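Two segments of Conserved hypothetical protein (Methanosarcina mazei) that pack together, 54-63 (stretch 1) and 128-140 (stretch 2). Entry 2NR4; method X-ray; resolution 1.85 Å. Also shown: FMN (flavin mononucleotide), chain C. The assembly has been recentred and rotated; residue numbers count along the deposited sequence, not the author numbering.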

ATOM      1  N   GLU A  54     -15.434   6.067 -15.484  1.00 39.87           N
ATOM      2  CA  GLU A  54     -15.271   6.267 -16.931  1.00 38.35           C
ATOM      3  C   GLU A  54     -13.795   6.115 -17.351  1.00 36.18           C
ATOM      4  O   GLU A  54     -13.111   5.198 -16.862  1.00 35.50           O
ATOM      5  CB  GLU A  54     -15.907   7.594 -17.347  1.00 39.20           C
ATOM      6  CG  GLU A  54     -17.417   7.713 -16.945  1.00 45.10           C
ATOM      7  CD  GLU A  54     -18.299   6.578 -17.518  1.00 52.16           C
ATOM      8  OE1 GLU A  54     -18.143   6.237 -18.715  1.00 55.47           O
ATOM      9  OE2 GLU A  54     -19.144   6.019 -16.768  1.00 55.35           O
ATOM     10  N   ARG A  55     -13.309   6.965 -18.258  1.00 32.35           N
ATOM     11  CA  ARG A  55     -11.899   6.916 -18.594  1.00 29.67           C
ATOM     12  C   ARG A  55     -11.103   7.452 -17.393  1.00 27.02           C
ATOM     13  O   ARG A  55     -11.578   8.362 -16.699  1.00 25.94           O
ATOM     14  CB  ARG A  55     -11.555   7.759 -19.835  1.00 29.53           C
ATOM     15  CG  ARG A  55     -12.216   7.267 -21.146  1.00 29.28           C
ATOM     16  CD  ARG A  55     -11.609   7.967 -22.389  1.00 30.27           C
ATOM     17  NE  ARG A  55     -12.414   7.647 -23.587  1.00 32.39           N
ATOM     18  CZ  ARG A  55     -12.240   6.546 -24.307  1.00 32.43           C
ATOM     19  NH1 ARG A  55     -11.293   5.664 -23.962  1.00 32.99           N
ATOM     20  NH2 ARG A  55     -13.017   6.302 -25.347  1.00 36.01           N
ATOM     21  N   PRO A  56      -9.900   6.895 -17.171  1.00 26.06           N
ATOM     22  CA  PRO A  56      -9.042   7.479 -16.137  1.00 25.58           C
ATOM     23  C   PRO A  56      -8.629   8.863 -16.557  1.00 24.74           C
ATOM     24  O   PRO A  56      -8.678   9.181 -17.778  1.00 23.88           O
ATOM     25  CB  PRO A  56      -7.820   6.583 -16.095  1.00 25.63           C
ATOM     26  CG  PRO A  56      -7.919   5.637 -17.219  1.00 26.66           C
ATOM     27  CD  PRO A  56      -9.286   5.735 -17.835  1.00 26.67           C
ATOM     28  N   PHE A  57      -8.234   9.678 -15.579  1.00 23.15           N
ATOM     29  CA  PHE A  57      -7.742  11.026 -15.853  1.00 22.88           C
ATOM     30  C   PHE A  57      -6.678  11.478 -14.855  1.00 23.71           C
ATOM     31  O   PHE A  57      -6.472  10.839 -13.811  1.00 22.29           O
ATOM     32  CB  PHE A  57      -8.846  12.054 -15.900  1.00 24.14           C
ATOM     33  CG  PHE A  57      -9.588  12.260 -14.595  1.00 23.96           C
ATOM     34  CD1 PHE A  57      -9.274  13.332 -13.780  1.00 26.24           C
ATOM     35  CD2 PHE A  57     -10.657  11.429 -14.253  1.00 25.02           C
ATOM     36  CE1 PHE A  57      -9.974  13.543 -12.581  1.00 26.29           C
ATOM     37  CE2 PHE A  57     -11.376  11.634 -13.060  1.00 27.03           C
ATOM     38  CZ  PHE A  57     -11.036  12.688 -12.244  1.00 26.65           C
ATOM     39  N   VAL A  58      -5.995  12.564 -15.204  1.00 24.13           N
ATOM     40  CA  VAL A  58      -4.935  13.098 -14.341  1.00 24.81           C
ATOM     41  C   VAL A  58      -5.177  14.565 -14.119  1.00 25.30           C
ATOM     42  O   VAL A  58      -5.754  15.237 -14.967  1.00 24.56           O
ATOM     43  CB  VAL A  58      -3.448  12.885 -14.884  1.00 24.79           C
ATOM     44  CG1 VAL A  58      -3.033  11.475 -14.823  1.00 24.66           C
ATOM     45  CG2 VAL A  58      -3.259  13.455 -16.317  1.00 24.29           C
ATOM     46  N   ARG A  59      -4.730  15.064 -12.960  1.00 25.16           N
ATOM     47  CA  ARG A  59      -4.806  16.482 -12.686  1.00 28.71           C
ATOM     48  C   ARG A  59      -3.363  16.821 -12.444  1.00 28.92           C
ATOM     49  O   ARG A  59      -2.771  16.351 -11.462  1.00 29.70           O
ATOM     50  CB  ARG A  59      -5.616  16.789 -11.408  1.00 28.68           C
ATOM     51  CG  ARG A  59      -7.066  16.359 -11.405  1.00 30.20           C
ATOM     52  CD  ARG A  59      -7.885  17.109 -10.297  1.00 33.36           C
ATOM     53  NE  ARG A  59      -9.299  16.679 -10.253  1.00 41.83           N
ATOM     54  CZ  ARG A  59     -10.326  17.340 -10.792  1.00 45.38           C
ATOM     55  NH1 ARG A  59     -10.148  18.507 -11.392  1.00 49.03           N
ATOM     56  NH2 ARG A  59     -11.559  16.840 -10.707  1.00 49.10           N
ATOM     57  N   LEU A  60      -2.770  17.567 -13.360  1.00 29.01           N
ATOM     58  CA  LEU A  60      -1.367  17.942 -13.225  1.00 30.28           C
ATOM     59  C   LEU A  60      -1.220  19.414 -12.800  1.00 31.62           C
ATOM     60  O   LEU A  60      -1.788  20.313 -13.407  1.00 31.50           O
ATOM     61  CB  LEU A  60      -0.631  17.704 -14.543  1.00 29.71           C
ATOM     62  CG  LEU A  60      -0.900  16.426 -15.322  1.00 28.15           C
ATOM     63  CD1 LEU A  60      -0.353  16.545 -16.730  1.00 31.18           C
ATOM     64  CD2 LEU A  60      -0.212  15.268 -14.613  1.00 26.90           C
ATOM     65  N   PHE A  61      -0.447  19.654 -11.749  1.00 33.83           N
ATOM     66  CA  PHE A  61      -0.089  20.994 -11.329  1.00 35.24           C
ATOM     67  C   PHE A  61       0.666  21.723 -12.441  1.00 35.07           C
ATOM     68  O   PHE A  61       1.611  21.190 -13.032  1.00 33.90           O
ATOM     69  CB  PHE A  61       0.754  20.935 -10.048  1.00 37.02           C
ATOM     70  CG  PHE A  61      -0.037  20.536  -8.831  1.00 40.38           C
ATOM     71  CD1 PHE A  61      -1.153  21.282  -8.438  1.00 44.26           C
ATOM     72  CD2 PHE A  61       0.328  19.429  -8.081  1.00 43.57           C
ATOM     73  CE1 PHE A  61      -1.896  20.925  -7.306  1.00 47.02           C
ATOM     74  CE2 PHE A  61      -0.407  19.052  -6.964  1.00 45.19           C
ATOM     75  CZ  PHE A  61      -1.528  19.802  -6.569  1.00 45.14           C
ATOM     76  N   LYS A  62       0.216  22.930 -12.768  1.00 35.25           N
ATOM     77  CA  LYS A  62       0.821  23.649 -13.862  1.00 36.39           C
ATOM     78  C   LYS A  62       2.256  24.018 -13.490  1.00 35.88           C
ATOM     79  O   LYS A  62       2.528  24.357 -12.339  1.00 36.25           O
ATOM     80  CB  LYS A  62       0.020  24.910 -14.199  1.00 36.88           C
ATOM     81  CG  LYS A  62      -1.321  24.663 -14.847  1.00 38.08           C
ATOM     82  CD  LYS A  62      -1.966  25.962 -15.354  1.00 39.69           C
ATOM     83  CE  LYS A  62      -3.204  26.311 -14.528  1.00 44.16           C
ATOM     84  NZ  LYS A  62      -4.000  27.450 -15.089  1.00 47.81           N
ATOM     85  N   GLY A  63       3.156  23.933 -14.460  1.00 35.19           N
ATOM     86  CA  GLY A  63       4.537  24.391 -14.306  1.00 34.85           C
ATOM     87  C   GLY A  63       5.539  23.263 -14.115  1.00 34.40           C
ATOM     88  O   GLY A  63       6.745  23.501 -14.095  1.00 34.43           O
ATOM     89  N   ARG A 128      -7.732  20.287 -20.457  1.00 31.26           N
ATOM     90  CA  ARG A 128      -8.551  21.437 -20.071  1.00 34.03           C
ATOM     91  C   ARG A 128      -7.985  21.988 -18.779  1.00 35.80           C
ATOM     92  O   ARG A 128      -7.617  21.220 -17.880  1.00 34.26           O
ATOM     93  CB  ARG A 128     -10.015  21.035 -19.859  1.00 33.55           C
ATOM     94  CG  ARG A 128     -10.200  19.842 -18.895  1.00 34.22           C
ATOM     95  CD  ARG A 128     -11.549  19.183 -19.037  1.00 35.61           C
ATOM     96  NE  ARG A 128     -11.745  18.026 -18.163  1.00 35.39           N
ATOM     97  CZ  ARG A 128     -11.487  16.756 -18.478  1.00 36.76           C
ATOM     98  NH1 ARG A 128     -10.950  16.434 -19.637  1.00 36.53           N
ATOM     99  NH2 ARG A 128     -11.745  15.798 -17.602  1.00 38.23           N
ATOM    100  N   ASN A 129      -7.898  23.310 -18.689  1.00 38.37           N
ATOM    101  CA  ASN A 129      -7.486  23.931 -17.438  1.00 41.36           C
ATOM    102  C   ASN A 129      -8.647  23.993 -16.476  1.00 43.74           C
ATOM    103  O   ASN A 129      -9.772  24.377 -16.847  1.00 44.81           O
ATOM    104  CB  ASN A 129      -6.954  25.328 -17.678  1.00 41.42           C
ATOM    105  CG  ASN A 129      -5.733  25.343 -18.551  1.00 42.54           C
ATOM    106  OD1 ASN A 129      -5.575  26.241 -19.371  1.00 45.76           O
ATOM    107  ND2 ASN A 129      -4.855  24.353 -18.389  1.00 40.86           N
ATOM    108  N   THR A 130      -8.396  23.569 -15.250  1.00 45.92           N
ATOM    109  CA  THR A 130      -9.272  23.912 -14.135  1.00 48.60           C
ATOM    110  C   THR A 130      -8.445  24.282 -12.925  1.00 49.25           C
ATOM    111  O   THR A 130      -7.589  23.500 -12.481  1.00 50.02           O
ATOM    112  CB  THR A 130     -10.329  22.820 -13.755  1.00 49.12           C
ATOM    113  OG1 THR A 130     -10.249  22.554 -12.346  1.00 50.99           O
ATOM    114  CG2 THR A 130     -10.132  21.522 -14.526  1.00 49.50           C
ATOM    115  N   ASP A 131      -8.723  25.480 -12.411  1.00 49.74           N
ATOM    116  CA  ASP A 131      -8.092  26.020 -11.222  1.00 50.26           C
ATOM    117  C   ASP A 131      -6.654  26.353 -11.573  1.00 49.70           C
ATOM    118  O   ASP A 131      -6.392  27.164 -12.472  1.00 50.25           O
ATOM    119  CB  ASP A 131      -8.181  25.021 -10.053  1.00 50.86           C
ATOM    120  CG  ASP A 131      -9.626  24.641  -9.705  1.00 54.43           C
ATOM    121  OD1 ASP A 131     -10.571  25.078 -10.415  1.00 57.23           O
ATOM    122  OD2 ASP A 131      -9.821  23.899  -8.712  1.00 56.92           O
ATOM    123  N   GLN A 132      -5.723  25.710 -10.888  1.00 48.19           N
ATOM    124  CA  GLN A 132      -4.318  25.883 -11.212  1.00 47.15           C
ATOM    125  C   GLN A 132      -3.737  24.542 -11.701  1.00 45.06           C
ATOM    126  O   GLN A 132      -2.560  24.195 -11.457  1.00 44.55           O
ATOM    127  CB  GLN A 132      -3.592  26.509 -10.018  1.00 47.81           C
ATOM    128  CG  GLN A 132      -4.466  27.610  -9.346  1.00 51.22           C
ATOM    129  CD  GLN A 132      -3.689  28.801  -8.795  1.00 54.60           C
ATOM    130  OE1 GLN A 132      -2.491  28.705  -8.486  1.00 57.45           O
ATOM    131  NE2 GLN A 132      -4.379  29.940  -8.661  1.00 55.68           N
ATOM    132  N   SER A 133      -4.591  23.813 -12.428  1.00 41.58           N
ATOM    133  CA  SER A 133      -4.291  22.465 -12.881  1.00 39.25           C
ATOM    134  C   SER A 133      -4.639  22.260 -14.341  1.00 36.92           C
ATOM    135  O   SER A 133      -5.483  22.971 -14.901  1.00 36.31           O
ATOM    136  CB  SER A 133      -5.074  21.432 -12.071  1.00 39.48           C
ATOM    137  OG  SER A 133      -4.351  21.061 -10.917  1.00 43.87           O
ATOM    138  N   LEU A 134      -3.949  21.306 -14.956  1.00 34.37           N
ATOM    139  CA  LEU A 134      -4.325  20.845 -16.268  1.00 32.49           C
ATOM    140  C   LEU A 134      -4.904  19.454 -16.077  1.00 31.60           C
ATOM    141  O   LEU A 134      -4.246  18.565 -15.527  1.00 31.34           O
ATOM    142  CB  LEU A 134      -3.109  20.779 -17.164  1.00 32.44           C
ATOM    143  CG  LEU A 134      -3.387  20.166 -18.537  1.00 33.67           C
ATOM    144  CD1 LEU A 134      -4.098  21.212 -19.454  1.00 31.14           C
ATOM    145  CD2 LEU A 134      -2.087  19.652 -19.142  1.00 36.11           C
ATOM    146  N   VAL A 135      -6.137  19.272 -16.530  1.00 29.33           N
ATOM    147  CA  VAL A 135      -6.785  17.962 -16.470  1.00 27.40           C
ATOM    148  C   VAL A 135      -6.747  17.371 -17.882  1.00 26.53           C
ATOM    149  O   VAL A 135      -6.920  18.103 -18.876  1.00 26.10           O
ATOM    150  CB  VAL A 135      -8.199  18.071 -15.939  1.00 27.82           C
ATOM    151  CG1 VAL A 135      -8.855  16.698 -15.836  1.00 28.31           C
ATOM    152  CG2 VAL A 135      -8.190  18.759 -14.569  1.00 29.77           C
ATOM    153  N   ALA A 136      -6.473  16.081 -17.944  1.00 24.98           N
ATOM    154  CA  ALA A 136      -6.507  15.288 -19.185  1.00 25.70           C
ATOM    155  C   ALA A 136      -7.107  13.914 -18.925  1.00 25.60           C
ATOM    156  O   ALA A 136      -6.788  13.271 -17.921  1.00 25.83           O
ATOM    157  CB  ALA A 136      -5.094  15.130 -19.752  1.00 23.83           C
ATOM    158  N   ASP A 137      -7.957  13.442 -19.837  1.00 24.67           N
ATOM    159  CA  ASP A 137      -8.377  12.044 -19.791  1.00 24.24           C
ATOM    160  C   ASP A 137      -7.321  11.194 -20.477  1.00 23.78           C
ATOM    161  O   ASP A 137      -6.488  11.742 -21.238  1.00 24.70           O
ATOM    162  CB  ASP A 137      -9.752  11.886 -20.449  1.00 25.95           C
ATOM    163  CG  ASP A 137     -10.760  12.845 -19.874  1.00 29.21           C
ATOM    164  OD1 ASP A 137     -10.926  12.843 -18.635  1.00 31.56           O
ATOM    165  OD2 ASP A 137     -11.375  13.639 -20.635  1.00 30.14           O
ATOM    166  N   LEU A 138      -7.337   9.885 -20.218  1.00 22.52           N
ATOM    167  CA  LEU A 138      -6.313   8.970 -20.664  1.00 23.36           C
ATOM    168  C   LEU A 138      -6.858   7.808 -21.472  1.00 24.06           C
ATOM    169  O   LEU A 138      -7.742   7.072 -21.007  1.00 23.56           O
ATOM    170  CB  LEU A 138      -5.544   8.395 -19.476  1.00 23.53           C
ATOM    171  CG  LEU A 138      -4.829   9.431 -18.577  1.00 24.85           C
ATOM    172  CD1 LEU A 138      -4.176   8.707 -17.425  1.00 24.49           C
ATOM    173  CD2 LEU A 138      -3.769  10.249 -19.343  1.00 23.87           C
ATOM    174  N   VAL A 139      -6.289   7.625 -22.658  1.00 23.98           N
ATOM    175  CA  VAL A 139      -6.704   6.526 -23.547  1.00 25.46           C
ATOM    176  C   VAL A 139      -5.490   5.563 -23.711  1.00 25.51           C
ATOM    177  O   VAL A 139      -4.447   5.989 -24.204  1.00 26.39           O
ATOM    178  CB  VAL A 139      -7.139   7.088 -24.930  1.00 25.15           C
ATOM    179  CG1 VAL A 139      -7.587   5.930 -25.812  1.00 28.03           C
ATOM    180  CG2 VAL A 139      -8.235   8.172 -24.780  1.00 26.00           C
ATOM    181  N   PRO A 140      -5.596   4.288 -23.262  1.00 26.54           N
ATOM    182  CA  PRO A 140      -4.424   3.402 -23.262  1.00 26.75           C
ATOM    183  C   PRO A 140      -4.031   3.019 -24.678  1.00 29.00           C
ATOM    184  O   PRO A 140      -4.923   2.836 -25.533  1.00 30.21           O
ATOM    185  CB  PRO A 140      -4.899   2.151 -22.518  1.00 27.40           C
ATOM    186  CG  PRO A 140      -6.327   2.285 -22.317  1.00 26.34           C
ATOM    187  CD  PRO A 140      -6.807   3.632 -22.733  1.00 25.87           C
TER
HETATM  188  N1  FMN C 401       1.528  16.250  -8.990  1.00 42.32           N
HETATM  189  C2  FMN C 401       0.519  16.433  -9.911  1.00 42.50           C
HETATM  190  O2  FMN C 401       0.596  17.386 -10.683  1.00 42.87           O
HETATM  191  N3  FMN C 401      -0.566  15.584  -9.939  1.00 41.66           N
HETATM  192  C4  FMN C 401      -0.641  14.520  -9.052  1.00 41.68           C
HETATM  193  O4  FMN C 401      -1.477  13.637  -9.201  1.00 36.64           O
HETATM  194  C4A FMN C 401       0.380  14.323  -8.126  1.00 41.99           C
HETATM  195  N5  FMN C 401       0.324  13.272  -7.224  1.00 43.22           N
HETATM  196  C5A FMN C 401       1.350  13.062  -6.313  1.00 42.42           C
HETATM  197  C6  FMN C 401       1.283  11.984  -5.421  1.00 42.13           C
HETATM  198  C7  FMN C 401       2.305  11.764  -4.508  1.00 42.39           C
HETATM  199  C7M FMN C 401       2.159  10.638  -3.523  1.00 43.75           C
HETATM  200  C8  FMN C 401       3.400  12.653  -4.477  1.00 42.66           C
HETATM  201  C8M FMN C 401       4.592  12.381  -3.640  1.00 40.74           C
HETATM  202  C9  FMN C 401       3.472  13.738  -5.361  1.00 42.18           C
HETATM  203  C9A FMN C 401       2.439  13.934  -6.296  1.00 42.19           C
HETATM  204  N10 FMN C 401       2.486  15.002  -7.194  1.00 41.98           N
HETATM  205  C10 FMN C 401       1.465  15.198  -8.101  1.00 42.45           C
HETATM  206  C1' FMN C 401       3.566  16.036  -7.079  1.00 41.97           C
HETATM  207  C2' FMN C 401       4.644  15.721  -8.109  1.00 43.31           C
HETATM  208  O2' FMN C 401       5.042  14.382  -7.978  1.00 42.11           O
HETATM  209  C3' FMN C 401       5.844  16.591  -7.816  1.00 44.64           C
HETATM  210  O3' FMN C 401       5.461  17.947  -7.965  1.00 44.23           O
HETATM  211  C4' FMN C 401       7.025  16.226  -8.713  1.00 42.08           C
HETATM  212  O4' FMN C 401       8.131  16.892  -8.156  1.00 47.31           O
HETATM  213  C5' FMN C 401       6.809  16.662 -10.168  1.00 42.16           C
HETATM  214  O5' FMN C 401       8.031  16.638 -10.877  1.00 39.45           O
HETATM  215  P   FMN C 401       8.189  16.906 -12.471  1.00 40.26           P
HETATM  216  O1P FMN C 401       8.487  18.410 -12.599  1.00 38.38           O
HETATM  217  O2P FMN C 401       6.838  16.611 -13.163  1.00 31.16           O
HETATM  218  O3P FMN C 401       9.395  16.096 -12.952  1.00 36.38           O
HETATM  219  O   HOH W   1     -12.482  10.825 -17.552  1.00 28.13           O
HETATM  220  O   HOH W   2      -9.725   5.313 -21.561  1.00 29.80           O
HETATM  221  O   HOH W   3      -5.340  29.748 -13.042  1.00 61.88           O

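The two stretches pair as neighbouring antiparallel strands, with Phe 57 to Phe 61 set against Asp 137 to Ser 133, and three residues cover the most surface: Lys 62, Leu 138 and Arg 55. All three lie toward the ends of the paired ladder, where side chains and waters add to the last backbone bonds.

Between those ends the backbone supplies four hydrogen bonds. Val 58 N donates to Ala 136 O at 2.9 Å, and Ala 136 N returns a bond to Val 58 O at 3.2 Å. Two residues on, Leu 60 N to Leu 134 O and Leu 134 N to Leu 60 O are both 2.8 Å and nearly straight. At the non-hydrogen-bonded pairs the CA atoms come closer, and CA-H groups add contacts to carbonyls already in the ladder, as with Val 135 CA and Val 58 O at 3.3 Å. The outer edge of stretch 1 serves the flavin in the same peptide language: FMN N3 donates to Arg 59 O at 2.8 Å, and Phe 61 N donates to FMN O2 at 2.7 Å. Alternate residues of one strand thus bond to the protein on one edge and to the cofactor on the other.

Lys 62 follows the strand. Its N gives a weak bond to Gln 132 O at 3.3 Å, the last rung of the ladder, while its aliphatic chain lies along the start of the second strand, bringing Lys 62 CE to 3.5 Å from Ser 133 N. Lysine suits this exposed place because its methylenes can cover backbone while its charged end can meet water and carbonyl oxygens. Lys 62 NZ stands 3.6 Å from Asp 131 O, and a water joins the two, donating to Asp 131 O and weakly accepting from Lys 62 NZ.

Leu 138 anchors the other end. Its N donates to Pro 56 O at 2.9 Å; proline, lacking an amide hydrogen, can offer only its carbonyl here. The leucine side chain is buried, with CD1 4.0 Å from Val 58 CG1 and CB 4.3 Å from Pro 56 CG, so a branched apolar residue fills space between apolar neighbours. Val 58 and Ala 136, and Leu 60 and Leu 134, continue this greasy face of the sheet.

Arg 55 reaches past Leu 138. Its extended side chain places NH1 4.0 Å from Val 139 CG2, and one water accepts from Arg 55 NH1 and donates to Leu 138 O. Arginine suits this exposed end because its long chain carries the guanidinium out to Val 139, where NH1 can donate to water. A second water donates to both Arg 55 O and Asp 137 OD1, so solvent stitches the stretches together where direct bonds are absent.

The face bearing Phe 57, Arg 59 and Phe 61 is more mixed. Phe 57 CD1 lies 4.0 Å from Val 135 CG1, and Arg 59 NH1 lies 3.7 Å from Val 135 CG2, so valine offers methyls to both. Beside them Asp 137 is held by a salt bridge within its own stretch, Arg 128 NH1 to Asp 137 OD2 at 3.0 Å.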